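Local coordinates for AlyGC (Glaciecola chathamensis, PDB 5GKD), which probably cleaves the marine polysaccharide alginate by beta-elimination, as an alginate lyase of polysaccharide lyase family 6, at residues 461-466 / 482-487. Numbering follows the deposited sequence.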
ATOM      1  N   GLY A 461     -11.874  -7.922 -23.641  1.00 27.68           N
ATOM      2  CA  GLY A 461     -12.801  -8.983 -23.970  1.00 25.57           C
ATOM      3  C   GLY A 461     -12.231 -10.084 -24.847  1.00 28.01           C
ATOM      4  O   GLY A 461     -12.897 -11.101 -25.037  1.00 29.24           O
ATOM      5  N   ASP A 462     -11.017  -9.926 -25.367  1.00 30.19           N
ATOM      6  CA  ASP A 462     -10.456 -10.912 -26.284  1.00 30.05           C
ATOM      7  C   ASP A 462     -10.110 -12.209 -25.559  1.00 31.50           C
ATOM      8  O   ASP A 462     -10.037 -12.262 -24.329  1.00 28.40           O
ATOM      9  CB  ASP A 462      -9.207 -10.361 -26.966  1.00 25.93           C
ATOM     10  CG  ASP A 462      -9.538  -9.393 -28.068  1.00 34.17           C
ATOM     11  OD1 ASP A 462     -10.736  -9.284 -28.395  1.00 35.61           O
ATOM     12  OD2 ASP A 462      -8.611  -8.746 -28.610  1.00 36.31           O
ATOM     13  N   VAL A 463      -9.891 -13.268 -26.345  1.00 31.59           N
ATOM     14  CA  VAL A 463      -9.480 -14.574 -25.829  1.00 28.07           C
ATOM     15  C   VAL A 463      -8.192 -14.974 -26.527  1.00 32.88           C
ATOM     16  O   VAL A 463      -8.160 -15.118 -27.752  1.00 31.02           O
ATOM     17  CB  VAL A 463     -10.561 -15.646 -26.025  1.00 29.79           C
ATOM     18  CG1 VAL A 463     -10.070 -16.997 -25.518  1.00 33.12           C
ATOM     19  CG2 VAL A 463     -11.835 -15.254 -25.313  1.00 28.03           C
ATOM     20  N   LEU A 464      -7.131 -15.144 -25.751  1.00 31.65           N
ATOM     21  CA  LEU A 464      -5.856 -15.613 -26.271  1.00 32.00           C
ATOM     22  C   LEU A 464      -5.838 -17.139 -26.216  1.00 36.52           C
ATOM     23  O   LEU A 464      -6.082 -17.730 -25.158  1.00 35.02           O
ATOM     24  CB  LEU A 464      -4.697 -15.022 -25.468  1.00 34.41           C
ATOM     25  CG  LEU A 464      -4.161 -13.607 -25.768  1.00 34.97           C
ATOM     26  CD1 LEU A 464      -5.257 -12.582 -25.951  1.00 36.65           C
ATOM     27  CD2 LEU A 464      -3.185 -13.140 -24.680  1.00 31.79           C
ATOM     28  N   VAL A 465      -5.570 -17.772 -27.360  1.00 38.22           N
ATOM     29  CA  VAL A 465      -5.572 -19.224 -27.496  1.00 37.49           C
ATOM     30  C   VAL A 465      -4.131 -19.653 -27.740  1.00 37.17           C
ATOM     31  O   VAL A 465      -3.597 -19.474 -28.841  1.00 35.93           O
ATOM     32  CB  VAL A 465      -6.499 -19.695 -28.621  1.00 36.39           C
ATOM     33  CG1 VAL A 465      -6.670 -21.193 -28.561  1.00 39.54           C
ATOM     34  CG2 VAL A 465      -7.840 -19.002 -28.509  1.00 33.91           C
ATOM     35  N   LEU A 466      -3.490 -20.201 -26.709  1.00 35.84           N
ATOM     36  CA  LEU A 466      -2.082 -20.563 -26.791  1.00 36.86           C
ATOM     37  C   LEU A 466      -1.941 -21.934 -27.437  1.00 41.32           C
ATOM     38  O   LEU A 466      -2.566 -22.907 -26.999  1.00 39.70           O
ATOM     39  CB  LEU A 466      -1.432 -20.576 -25.406  1.00 37.06           C
ATOM     40  CG  LEU A 466      -1.777 -19.499 -24.382  1.00 37.69           C
ATOM     41  CD1 LEU A 466      -1.043 -19.751 -23.077  1.00 31.62           C
ATOM     42  CD2 LEU A 466      -1.457 -18.128 -24.918  1.00 33.59           C
ATOM     43  N   THR A 482      -9.933  -6.638 -19.944  1.00 24.12           N
ATOM     44  CA  THR A 482     -10.571  -7.924 -19.687  1.00 22.54           C
ATOM     45  C   THR A 482     -10.043  -8.939 -20.696  1.00 27.10           C
ATOM     46  O   THR A 482     -10.080  -8.700 -21.908  1.00 25.30           O
ATOM     47  CB  THR A 482     -12.096  -7.802 -19.765  1.00 22.88           C
ATOM     48  OG1 THR A 482     -12.566  -6.921 -18.722  1.00 24.82           O
ATOM     49  CG2 THR A 482     -12.755  -9.160 -19.611  1.00 20.85           C
ATOM     50  N   LEU A 483      -9.531 -10.061 -20.198  1.00 25.73           N
ATOM     51  CA  LEU A 483      -8.810 -10.980 -21.069  1.00 26.21           C
ATOM     52  C   LEU A 483      -8.985 -12.411 -20.591  1.00 26.05           C
ATOM     53  O   LEU A 483      -9.033 -12.665 -19.387  1.00 27.39           O
ATOM     54  CB  LEU A 483      -7.319 -10.628 -21.106  1.00 26.21           C
ATOM     55  CG  LEU A 483      -6.556 -10.932 -22.389  1.00 32.23           C
ATOM     56  CD1 LEU A 483      -6.913  -9.925 -23.480  1.00 29.52           C
ATOM     57  CD2 LEU A 483      -5.057 -10.940 -22.120  1.00 35.68           C
ATOM     58  N   THR A 484      -9.073 -13.339 -21.542  1.00 30.23           N
ATOM     59  CA  THR A 484      -9.047 -14.772 -21.270  1.00 27.86           C
ATOM     60  C   THR A 484      -7.798 -15.368 -21.903  1.00 28.94           C
ATOM     61  O   THR A 484      -7.530 -15.141 -23.086  1.00 34.73           O
ATOM     62  CB  THR A 484     -10.296 -15.474 -21.812  1.00 28.28           C
ATOM     63  OG1 THR A 484     -11.462 -14.975 -21.146  1.00 31.12           O
ATOM     64  CG2 THR A 484     -10.212 -16.965 -21.575  1.00 29.93           C
ATOM     65  N   ILE A 485      -7.032 -16.113 -21.119  1.00 26.19           N
ATOM     66  CA  ILE A 485      -5.881 -16.857 -21.614  1.00 27.79           C
ATOM     67  C   ILE A 485      -6.257 -18.337 -21.609  1.00 30.61           C
ATOM     68  O   ILE A 485      -6.428 -18.943 -20.543  1.00 29.97           O
ATOM     69  CB  ILE A 485      -4.627 -16.575 -20.780  1.00 28.68           C
ATOM     70  CG1 ILE A 485      -4.327 -15.070 -20.807  1.00 24.42           C
ATOM     71  CG2 ILE A 485      -3.457 -17.374 -21.307  1.00 27.17           C
ATOM     72  CD1 ILE A 485      -3.062 -14.677 -20.131  1.00 22.42           C
ATOM     73  N   ARG A 486      -6.413 -18.919 -22.798  1.00 32.69           N
ATOM     74  CA  ARG A 486      -6.939 -20.271 -22.962  1.00 33.68           C
ATOM     75  C   ARG A 486      -5.945 -21.137 -23.721  1.00 33.09           C
ATOM     76  O   ARG A 486      -5.442 -20.731 -24.771  1.00 35.19           O
ATOM     77  CB  ARG A 486      -8.275 -20.245 -23.709  1.00 33.04           C
ATOM     78  CG  ARG A 486      -8.860 -21.620 -24.014  1.00 40.60           C
ATOM     79  CD  ARG A 486     -10.154 -21.496 -24.778  1.00 38.33           C
ATOM     80  NE  ARG A 486     -11.137 -20.750 -24.000  1.00 47.70           N
ATOM     81  CZ  ARG A 486     -12.197 -20.130 -24.514  1.00 48.17           C
ATOM     82  NH1 ARG A 486     -12.422 -20.163 -25.825  1.00 46.04           N
ATOM     83  NH2 ARG A 486     -13.032 -19.471 -23.715  1.00 44.61           N
ATOM     84  N   ALA A 487      -5.670 -22.327 -23.201  1.00 31.51           N
ATOM     85  CA  ALA A 487      -4.855 -23.286 -23.938  1.00 38.21           C
ATOM     86  C   ALA A 487      -5.683 -23.917 -25.048  1.00 37.32           C
ATOM     87  O   ALA A 487      -6.833 -24.308 -24.831  1.00 38.88           O
ATOM     88  CB  ALA A 487      -4.316 -24.375 -23.010  1.00 38.39           C
TER
HETATM   89  O   HOH W   1     -11.924 -12.400 -22.355  1.00 27.36           O
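Val463 pairs with Thr484, and Leu464 with Ile485, where parallel strands 462-466 and 482-487 stack on successive coils of the C-terminal parallel beta-helix, their backbones joined by five N-H...O=C bonds. Gly461 N opens the series on Thr482 O. Thr484 N then donates to Asp462 O, Leu464 N to Thr484 O at 2.7 Å, Arg486 N to Leu464 O at 2.7 Å, and Leu466 N to Arg486 O. Two CA-H...O contacts supplement them, the shorter from Val465 CA to Arg486 O at 3.1 Å.

On the face carrying Leu464, Leu466, Leu483 and Ile485 the contact is mainly aliphatic. Leu464 crosses Leu483 at a slant, its CD2 3.9 Å from Leu483 CD2, while CD1 packs on Leu483 CD1. Farther along, Leu466 CD1 rests 3.8 Å from Ile485 CG2. The leucines of this face meet helix 450-457 at Leu451, Ala454 and Ile455, and Leu466 also meets Ala493 and Ile495 of strand 493-497.

The face of Val463, Thr484 and Arg486 mixes apolar and polar contacts. Val463 and Thr484 stand side by side, pointing the same way, with Val463 CG2 3.8 Å from Thr484 CB. Arg486 is extended to CD and then turns at chi3 (-60°), which swings NE aside; Val463 CG1 lies over the centre of its guanidinium, 3.9 Å above the plane. NE has a long, weak ion pair with Asp514 on the next coil, in strand 510-514.

One water donates to Asp462 O at 2.7 Å and also hydrogen-bonds Thr484 OG1, which chi1 (-63°) puts beside the backbone N, on the side where the water can bridge. Asp462 O is thus gripped twice, by Thr484 N and by the water. The carboxylate of Asp462 turns elsewhere, to Glu459 N and Lys440.

Backbone bonds therefore hold the two coils in register, while the faces differ in chemistry: the leucines belong to the apolar interior, and on the other face a valine methyl covers one side of a cationic group.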